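Local structure of NanU sialic acid binding protein (4L7T) at residues Ala294-Thr299 against Val306-Leu311; Asp327-Ala332 against Thr338-Ser343. The protein binds sialic acid with high affinity as a SusD-family protein of the outer membrane, probably delivering it to the partner transporter NanO. All coordinates share one frame; numbering follows the deposited sequence.

Contacts 1 and 2 follow one another along the chain, with strand 323-324 between them. Their centres are 22 Å apart. Their nearest atoms stay about 10 Å apart, so the two do not touch. Both lie on the same side of the chain's centre: contact 1 at 31 Å from it, near the periphery, and contact 2 at 19 Å. Contact 1 joins a helix to the loop with a 3-10 segment that follows it. Contact 2 joins two short helices. Each lays a side chain over an aromatic face, a methionine methyl in contact 1 and a lysine in contact 2. The sodium ion is bound by Thr483 and Thr486, which belong to neither contact.

Contact 1 (Ala294-Thr299 against Val306-Leu311); sequences AYMTST and VSFKDL
Met296 and Phe308 make a Met-aromatic contact between helix 293-299 and the loop that follows it, where Ser307 opens an ST turn. This buried pair is one tight part. The methyl CE of Met296 lies over one face of the Phe308 ring, offset toward the rim, and is 3.6 Å from CD2 of Phe308. In this CH-pi contact CE of Met296 is 3.9 Å from the centroid of the Phe308 ring, 20° off the normal. SD of Met296 sits obliquely, 4.9 Å from the centroid of the Phe308 ring. Bends at chi2 and chi3 turn the methionine chain so that its methyl reaches the ring. Pro291 also touches Met296, and Glu313 touches Phe308.

Thr297 packs closely too, with its methyl CG2 3.8 Å from CA of Lys309. Its hydroxyl OG1 is hydrogen-bonded to the backbone oxygen of Gln293. The looser side is the exposed lysine chain, which runs on away from the helix, and a water. That water bridges Thr297 O and Ser307 OG, 2.8 Å from each. In the ST turn, Lys309 N donates to Ser307 OG at 3.0 Å, with an N-H...O angle of 155°.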
ATOM      1  N   ALA A 294      13.127 -14.956  20.992  1.00 22.84           N
ATOM      2  CA  ALA A 294      13.271 -16.233  21.740  1.00 25.04           C
ATOM      3  C   ALA A 294      13.377 -17.510  20.863  1.00 24.73           C
ATOM      4  O   ALA A 294      14.381 -18.244  20.948  1.00 25.48           O
ATOM      5  CB  ALA A 294      12.162 -16.362  22.805  1.00 25.59           C
ATOM      6  N   TYR A 295      12.391 -17.791  19.971  1.00 23.87           N
ATOM      7  CA  TYR A 295      12.539 -19.035  19.161  1.00 22.67           C
ATOM      8  C   TYR A 295      13.524 -18.936  18.030  1.00 22.22           C
ATOM      9  O   TYR A 295      14.069 -19.960  17.557  1.00 23.36           O
ATOM     10  CB  TYR A 295      11.188 -19.695  18.704  1.00 23.34           C
ATOM     11  CG  TYR A 295      10.354 -18.810  17.759  1.00 22.08           C
ATOM     12  CD1 TYR A 295      10.853 -18.440  16.504  1.00 22.21           C
ATOM     13  CD2 TYR A 295       9.100 -18.362  18.138  1.00 21.81           C
ATOM     14  CE1 TYR A 295      10.087 -17.597  15.625  1.00 16.40           C
ATOM     15  CE2 TYR A 295       8.340 -17.557  17.286  1.00 17.28           C
ATOM     16  CZ  TYR A 295       8.898 -17.136  16.055  1.00 17.92           C
ATOM     17  OH  TYR A 295       8.159 -16.282  15.296  1.00 17.73           O
ATOM     18  N   MET A 296      13.813 -17.722  17.558  1.00 21.60           N
ATOM     19  CA  MET A 296      14.796 -17.596  16.476  1.00 22.15           C
ATOM     20  C   MET A 296      16.154 -17.999  17.071  1.00 23.43           C
ATOM     21  O   MET A 296      16.866 -18.831  16.513  1.00 22.41           O
ATOM     22  CB  MET A 296      14.886 -16.155  15.951  1.00 21.55           C
ATOM     23  CG  MET A 296      13.663 -15.773  15.050  1.00 22.04           C
ATOM     24  SD  MET A 296      13.642 -16.719  13.441  1.00 23.43           S
ATOM     25  CE  MET A 296      14.768 -15.658  12.485  1.00 23.05           C
ATOM     26  N   THR A 297      16.470 -17.409  18.223  1.00 24.34           N
ATOM     27  CA  THR A 297      17.835 -17.686  18.769  1.00 26.73           C
ATOM     28  C   THR A 297      17.973 -19.113  19.326  1.00 28.29           C
ATOM     29  O   THR A 297      19.062 -19.731  19.214  1.00 29.03           O
ATOM     30  CB  THR A 297      18.291 -16.569  19.709  1.00 27.99           C
ATOM     31  OG1 THR A 297      17.359 -16.441  20.777  1.00 27.49           O
ATOM     32  CG2 THR A 297      18.270 -15.261  18.966  1.00 31.46           C
ATOM     33  N   SER A 298      16.871 -19.696  19.810  1.00 27.18           N
ATOM     34  CA  SER A 298      16.928 -21.041  20.458  1.00 28.29           C
ATOM     35  C   SER A 298      16.831 -22.202  19.461  1.00 27.49           C
ATOM     36  O   SER A 298      17.422 -23.257  19.642  1.00 26.40           O
ATOM     37  CB  SER A 298      15.821 -21.144  21.536  1.00 27.91           C
ATOM     38  OG  SER A 298      14.529 -21.243  20.925  1.00 32.26           O
ATOM     39  N   THR A 299      16.151 -22.001  18.351  1.00 24.92           N
ATOM     40  CA  THR A 299      15.770 -23.169  17.569  1.00 24.11           C
ATOM     41  C   THR A 299      16.181 -23.173  16.126  1.00 24.06           C
ATOM     42  O   THR A 299      16.414 -24.254  15.546  1.00 24.62           O
ATOM     43  CB  THR A 299      14.225 -23.301  17.635  1.00 23.30           C
ATOM     44  OG1 THR A 299      13.805 -23.257  19.013  1.00 27.27           O
ATOM     45  CG2 THR A 299      13.755 -24.581  16.970  1.00 26.71           C
ATOM     46  N   VAL A 306      23.999 -22.057  10.629  1.00 27.66           N
ATOM     47  CA  VAL A 306      24.445 -21.133  11.655  1.00 26.83           C
ATOM     48  C   VAL A 306      23.224 -20.611  12.453  1.00 27.71           C
ATOM     49  O   VAL A 306      22.271 -20.091  11.861  1.00 26.32           O
ATOM     50  CB  VAL A 306      25.178 -19.934  11.021  1.00 27.42           C
ATOM     51  CG1 VAL A 306      25.713 -19.012  12.114  1.00 27.21           C
ATOM     52  CG2 VAL A 306      26.251 -20.431  10.004  1.00 26.28           C
ATOM     53  N   SER A 307      23.241 -20.820  13.770  1.00 27.63           N
ATOM     54  CA  SER A 307      22.112 -20.386  14.588  1.00 25.78           C
ATOM     55  C   SER A 307      21.882 -18.880  14.446  1.00 26.23           C
ATOM     56  O   SER A 307      22.831 -18.111  14.342  1.00 26.12           O
ATOM     57  CB  SER A 307      22.353 -20.751  16.038  1.00 27.42           C
ATOM     58  OG  SER A 307      21.580 -19.940  16.927  1.00 25.05           O
ATOM     59  N   PHE A 308      20.621 -18.450  14.413  1.00 24.69           N
ATOM     60  CA  PHE A 308      20.371 -16.999  14.377  1.00 25.00           C
ATOM     61  C   PHE A 308      20.851 -16.261  15.645  1.00 25.79           C
ATOM     62  O   PHE A 308      20.876 -15.033  15.674  1.00 25.83           O
ATOM     63  CB  PHE A 308      18.867 -16.688  14.082  1.00 24.72           C
ATOM     64  CG  PHE A 308      18.440 -17.069  12.680  1.00 23.40           C
ATOM     65  CD1 PHE A 308      18.968 -16.411  11.567  1.00 24.55           C
ATOM     66  CD2 PHE A 308      17.491 -18.075  12.481  1.00 24.79           C
ATOM     67  CE1 PHE A 308      18.585 -16.765  10.278  1.00 29.37           C
ATOM     68  CE2 PHE A 308      17.087 -18.433  11.204  1.00 25.75           C
ATOM     69  CZ  PHE A 308      17.615 -17.781  10.085  1.00 29.45           C
ATOM     70  N   LYS A 309      21.190 -16.998  16.709  1.00 27.69           N
ATOM     71  CA  LYS A 309      21.793 -16.362  17.924  1.00 30.28           C
ATOM     72  C   LYS A 309      23.084 -15.633  17.511  1.00 30.43           C
ATOM     73  O   LYS A 309      23.494 -14.644  18.115  1.00 30.11           O
ATOM     74  CB  LYS A 309      22.108 -17.424  19.003  1.00 30.52           C
ATOM     75  CG  LYS A 309      22.637 -16.835  20.375  1.00 36.95           C
ATOM     76  CD  LYS A 309      23.156 -17.942  21.349  1.00 43.75           C
ATOM     77  CE  LYS A 309      23.862 -17.379  22.621  1.00 47.36           C
ATOM     78  NZ  LYS A 309      22.920 -16.901  23.689  1.00 47.61           N
ATOM     79  N   ASP A 310      23.717 -16.183  16.480  1.00 32.06           N
ATOM     80  CA  ASP A 310      25.009 -15.760  16.036  1.00 33.43           C
ATOM     81  C   ASP A 310      24.967 -14.762  14.850  1.00 33.20           C
ATOM     82  O   ASP A 310      26.027 -14.441  14.318  1.00 34.53           O
ATOM     83  CB  ASP A 310      25.843 -17.013  15.652  1.00 34.69           C
ATOM     84  CG  ASP A 310      26.245 -17.850  16.869  1.00 37.45           C
ATOM     85  OD1 ASP A 310      26.433 -17.253  17.977  1.00 39.79           O
ATOM     86  OD2 ASP A 310      26.386 -19.095  16.727  1.00 40.49           O
ATOM     87  N   LEU A 311      23.773 -14.280  14.453  1.00 29.59           N
ATOM     88  CA  LEU A 311      23.589 -13.502  13.193  1.00 28.40           C
ATOM     89  C   LEU A 311      22.837 -12.221  13.444  1.00 27.16           C
ATOM     90  O   LEU A 311      22.216 -12.095  14.510  1.00 25.75           O
ATOM     91  CB  LEU A 311      22.819 -14.314  12.181  1.00 27.05           C
ATOM     92  CG  LEU A 311      23.580 -15.518  11.584  1.00 30.47           C
ATOM     93  CD1 LEU A 311      22.632 -16.461  10.853  1.00 25.93           C
ATOM     94  CD2 LEU A 311      24.604 -14.979  10.612  1.00 34.07           C
TER
HETATM   95  O   HOH W   1      19.159 -21.367  16.965  1.00 28.96           O

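Contact 2 (Asp327-Ala332 against Thr338-Ser343); sequences DLYNKA and TRKDAS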
ATOM      1  N   ASP A 327       5.273 -22.239   0.476  1.00 19.10           N
ATOM      2  CA  ASP A 327       5.691 -22.508  -0.891  1.00 22.04           C
ATOM      3  C   ASP A 327       5.857 -21.266  -1.757  1.00 22.35           C
ATOM      4  O   ASP A 327       6.350 -21.393  -2.874  1.00 21.96           O
ATOM      5  CB  ASP A 327       4.774 -23.482  -1.565  1.00 20.46           C
ATOM      6  CG  ASP A 327       3.381 -22.964  -1.785  1.00 24.96           C
ATOM      7  OD1 ASP A 327       2.994 -21.863  -1.295  1.00 25.91           O
ATOM      8  OD2 ASP A 327       2.630 -23.685  -2.472  1.00 32.09           O
ATOM      9  N   LEU A 328       5.372 -20.108  -1.287  1.00 21.20           N
ATOM     10  CA  LEU A 328       5.497 -18.879  -2.097  1.00 19.97           C
ATOM     11  C   LEU A 328       6.942 -18.468  -2.289  1.00 20.81           C
ATOM     12  O   LEU A 328       7.309 -17.903  -3.327  1.00 23.04           O
ATOM     13  CB  LEU A 328       4.630 -17.756  -1.489  1.00 18.98           C
ATOM     14  CG  LEU A 328       4.627 -16.447  -2.264  1.00 19.23           C
ATOM     15  CD1 LEU A 328       4.046 -16.648  -3.690  1.00 22.19           C
ATOM     16  CD2 LEU A 328       3.767 -15.477  -1.426  1.00 22.02           C
ATOM     17  N   TYR A 329       7.794 -18.848  -1.354  1.00 20.50           N
ATOM     18  CA  TYR A 329       9.171 -18.486  -1.342  1.00 21.14           C
ATOM     19  C   TYR A 329       9.896 -18.986  -2.598  1.00 23.61           C
ATOM     20  O   TYR A 329      10.751 -18.232  -3.140  1.00 24.38           O
ATOM     21  CB  TYR A 329       9.894 -19.089  -0.139  1.00 22.80           C
ATOM     22  CG  TYR A 329      11.368 -18.698  -0.058  1.00 22.61           C
ATOM     23  CD1 TYR A 329      11.745 -17.375   0.256  1.00 19.27           C
ATOM     24  CD2 TYR A 329      12.387 -19.650  -0.295  1.00 24.07           C
ATOM     25  CE1 TYR A 329      13.137 -17.002   0.357  1.00 23.22           C
ATOM     26  CE2 TYR A 329      13.761 -19.287  -0.200  1.00 27.34           C
ATOM     27  CZ  TYR A 329      14.124 -17.980   0.148  1.00 27.27           C
ATOM     28  OH  TYR A 329      15.459 -17.617   0.250  1.00 28.54           O
ATOM     29  N   ASN A 330       9.545 -20.204  -3.060  1.00 22.89           N
ATOM     30  CA  ASN A 330      10.140 -20.779  -4.280  1.00 24.77           C
ATOM     31  C   ASN A 330       9.287 -20.682  -5.529  1.00 24.14           C
ATOM     32  O   ASN A 330       9.755 -20.963  -6.623  1.00 25.57           O
ATOM     33  CB  ASN A 330      10.586 -22.220  -4.019  1.00 26.95           C
ATOM     34  CG  ASN A 330      11.853 -22.267  -3.196  1.00 31.10           C
ATOM     35  OD1 ASN A 330      11.921 -22.968  -2.186  1.00 38.80           O
ATOM     36  ND2 ASN A 330      12.844 -21.486  -3.585  1.00 31.63           N
ATOM     37  N   LYS A 331       8.038 -20.271  -5.385  1.00 20.69           N
ATOM     38  CA  LYS A 331       7.154 -20.110  -6.553  1.00 19.48           C
ATOM     39  C   LYS A 331       6.986 -18.679  -7.079  1.00 18.37           C
ATOM     40  O   LYS A 331       6.263 -18.508  -8.041  1.00 20.62           O
ATOM     41  CB  LYS A 331       5.741 -20.658  -6.286  1.00 19.70           C
ATOM     42  CG  LYS A 331       5.773 -22.193  -6.242  1.00 23.00           C
ATOM     43  CD  LYS A 331       4.427 -22.746  -5.905  1.00 24.17           C
ATOM     44  CE  LYS A 331       4.494 -24.250  -6.097  1.00 28.82           C
ATOM     45  NZ  LYS A 331       3.157 -24.725  -6.503  1.00 36.35           N
ATOM     46  N   ALA A 332       7.502 -17.694  -6.369  1.00 19.00           N
ATOM     47  CA  ALA A 332       7.228 -16.298  -6.749  1.00 16.81           C
ATOM     48  C   ALA A 332       8.171 -15.736  -7.776  1.00 18.04           C
ATOM     49  O   ALA A 332       7.746 -14.784  -8.487  1.00 17.64           O
ATOM     50  CB  ALA A 332       7.210 -15.399  -5.552  1.00 18.11           C
ATOM     51  N   THR A 338      16.609 -10.287  -8.103  1.00 16.56           N
ATOM     52  CA  THR A 338      17.102  -9.717  -6.856  1.00 17.29           C
ATOM     53  C   THR A 338      15.988  -9.412  -5.808  1.00 17.40           C
ATOM     54  O   THR A 338      16.268  -9.203  -4.619  1.00 18.48           O
ATOM     55  CB  THR A 338      17.900  -8.410  -7.073  1.00 17.10           C
ATOM     56  OG1 THR A 338      17.074  -7.343  -7.595  1.00 18.16           O
ATOM     57  CG2 THR A 338      19.100  -8.638  -8.005  1.00 20.58           C
ATOM     58  N   ARG A 339      14.744  -9.374  -6.268  1.00 16.62           N
ATOM     59  CA  ARG A 339      13.617  -9.019  -5.397  1.00 15.95           C
ATOM     60  C   ARG A 339      13.297 -10.149  -4.409  1.00 17.61           C
ATOM     61  O   ARG A 339      12.692  -9.887  -3.360  1.00 18.67           O
ATOM     62  CB  ARG A 339      12.344  -8.630  -6.175  1.00 17.04           C
ATOM     63  CG  ARG A 339      12.554  -7.428  -7.128  1.00 15.31           C
ATOM     64  CD  ARG A 339      11.270  -7.186  -7.882  1.00 13.60           C
ATOM     65  NE  ARG A 339      11.148  -8.150  -8.970  1.00 15.00           N
ATOM     66  CZ  ARG A 339      10.418  -8.012 -10.087  1.00 12.91           C
ATOM     67  NH1 ARG A 339       9.583  -6.957 -10.287  1.00 12.60           N
ATOM     68  NH2 ARG A 339      10.401  -8.970 -11.021  1.00 16.08           N
ATOM     69  N   LYS A 340      13.746 -11.364  -4.698  1.00 18.80           N
ATOM     70  CA  LYS A 340      13.424 -12.544  -3.835  1.00 19.72           C
ATOM     71  C   LYS A 340      14.149 -12.388  -2.513  1.00 19.85           C
ATOM     72  O   LYS A 340      13.509 -12.276  -1.469  1.00 19.85           O
ATOM     73  CB  LYS A 340      13.823 -13.830  -4.533  1.00 20.02           C
ATOM     74  CG  LYS A 340      13.652 -15.080  -3.614  1.00 21.68           C
ATOM     75  CD  LYS A 340      14.124 -16.365  -4.286  1.00 25.50           C
ATOM     76  CE  LYS A 340      14.031 -17.516  -3.291  1.00 29.16           C
ATOM     77  NZ  LYS A 340      13.966 -18.845  -4.015  1.00 33.46           N
ATOM     78  N   ASP A 341      15.478 -12.276  -2.522  1.00 20.86           N
ATOM     79  CA  ASP A 341      16.236 -11.981  -1.309  1.00 21.76           C
ATOM     80  C   ASP A 341      15.962 -10.670  -0.598  1.00 20.65           C
ATOM     81  O   ASP A 341      16.036 -10.590   0.640  1.00 21.07           O
ATOM     82  CB  ASP A 341      17.760 -12.040  -1.609  1.00 26.09           C
ATOM     83  CG  ASP A 341      18.282 -13.474  -1.763  1.00 29.60           C
ATOM     84  OD1 ASP A 341      17.565 -14.485  -1.467  1.00 30.91           O
ATOM     85  OD2 ASP A 341      19.453 -13.612  -2.193  1.00 35.82           O
ATOM     86  N   ALA A 342      15.613  -9.608  -1.352  1.00 18.26           N
ATOM     87  CA  ALA A 342      15.263  -8.341  -0.723  1.00 18.04           C
ATOM     88  C   ALA A 342      13.898  -8.471  -0.045  1.00 17.08           C
ATOM     89  O   ALA A 342      13.634  -7.744   0.870  1.00 19.08           O
ATOM     90  CB  ALA A 342      15.195  -7.211  -1.757  1.00 19.12           C
ATOM     91  N   SER A 343      13.044  -9.352  -0.526  1.00 16.99           N
ATOM     92  CA  SER A 343      11.630  -9.391  -0.029  1.00 17.27           C
ATOM     93  C   SER A 343      11.418 -10.372   1.119  1.00 16.99           C
ATOM     94  O   SER A 343      10.556 -10.150   1.977  1.00 16.22           O
ATOM     95  CB  SER A 343      10.641  -9.803  -1.147  1.00 16.54           C
ATOM     96  OG  SER A 343      10.661  -8.816  -2.205  1.00 18.75           O
TER
HETATM   97  O   HOH W   2      16.126 -14.930   0.798  1.00 32.09           O
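A cation-pi contact at the protein surface, between Lys340 and Tyr329, joins two short helices that follow each other in the chain. Helix 328-331 carries the tyrosine and helix 339-343 the lysine. Five residues without helix or strand separate the two segments. The backbones stay well apart, with the CA atoms of Tyr329 and Lys340 7.7 Å from each other, so side chains bridge the gap.

Lys340 does most of the bridging. Its CG is anti to the backbone N (chi1 174°), and the chain runs extended from there to the ammonium group. It crosses the tyrosine side chain at about a right angle. The methylene CE of Lys340 lies over one ring face, offset toward the rim, 3.5 Å from CZ of Tyr329. This is a CH-pi contact. Lys340 NZ is over the same face, 4.3 Å from the Tyr329 ring centroid and 26° off the normal. Lys340 NZ also gives a weak hydrogen bond of 3.4 Å to Tyr329 O. The lysine thus meets both the ring and, weakly, the main chain of Tyr329. Phe333, between the segments, also touches Lys340.

The phenol end is tied to the second helix through water. A water in the ring plane, at its edge, is 2.8 Å from Tyr329 OH and 2.7 Å from Asp341 OD1, linking them. The hydroxyl and carboxylate do not meet directly. Tyr329 also touches Met344 and Ala346 of strand 344-350, which follows helix 339-343.

Within that helix, Ser343 OG donates to Arg339 O at 2.6 Å. The Arg339 guanidinium makes salt bridges to Asp337, Glu459 and Glu463. Lysine over a tyrosine face, with CE and NZ both above the ring, is a cation-pi contact; here it joins two successive short helices of a SusD-family protein.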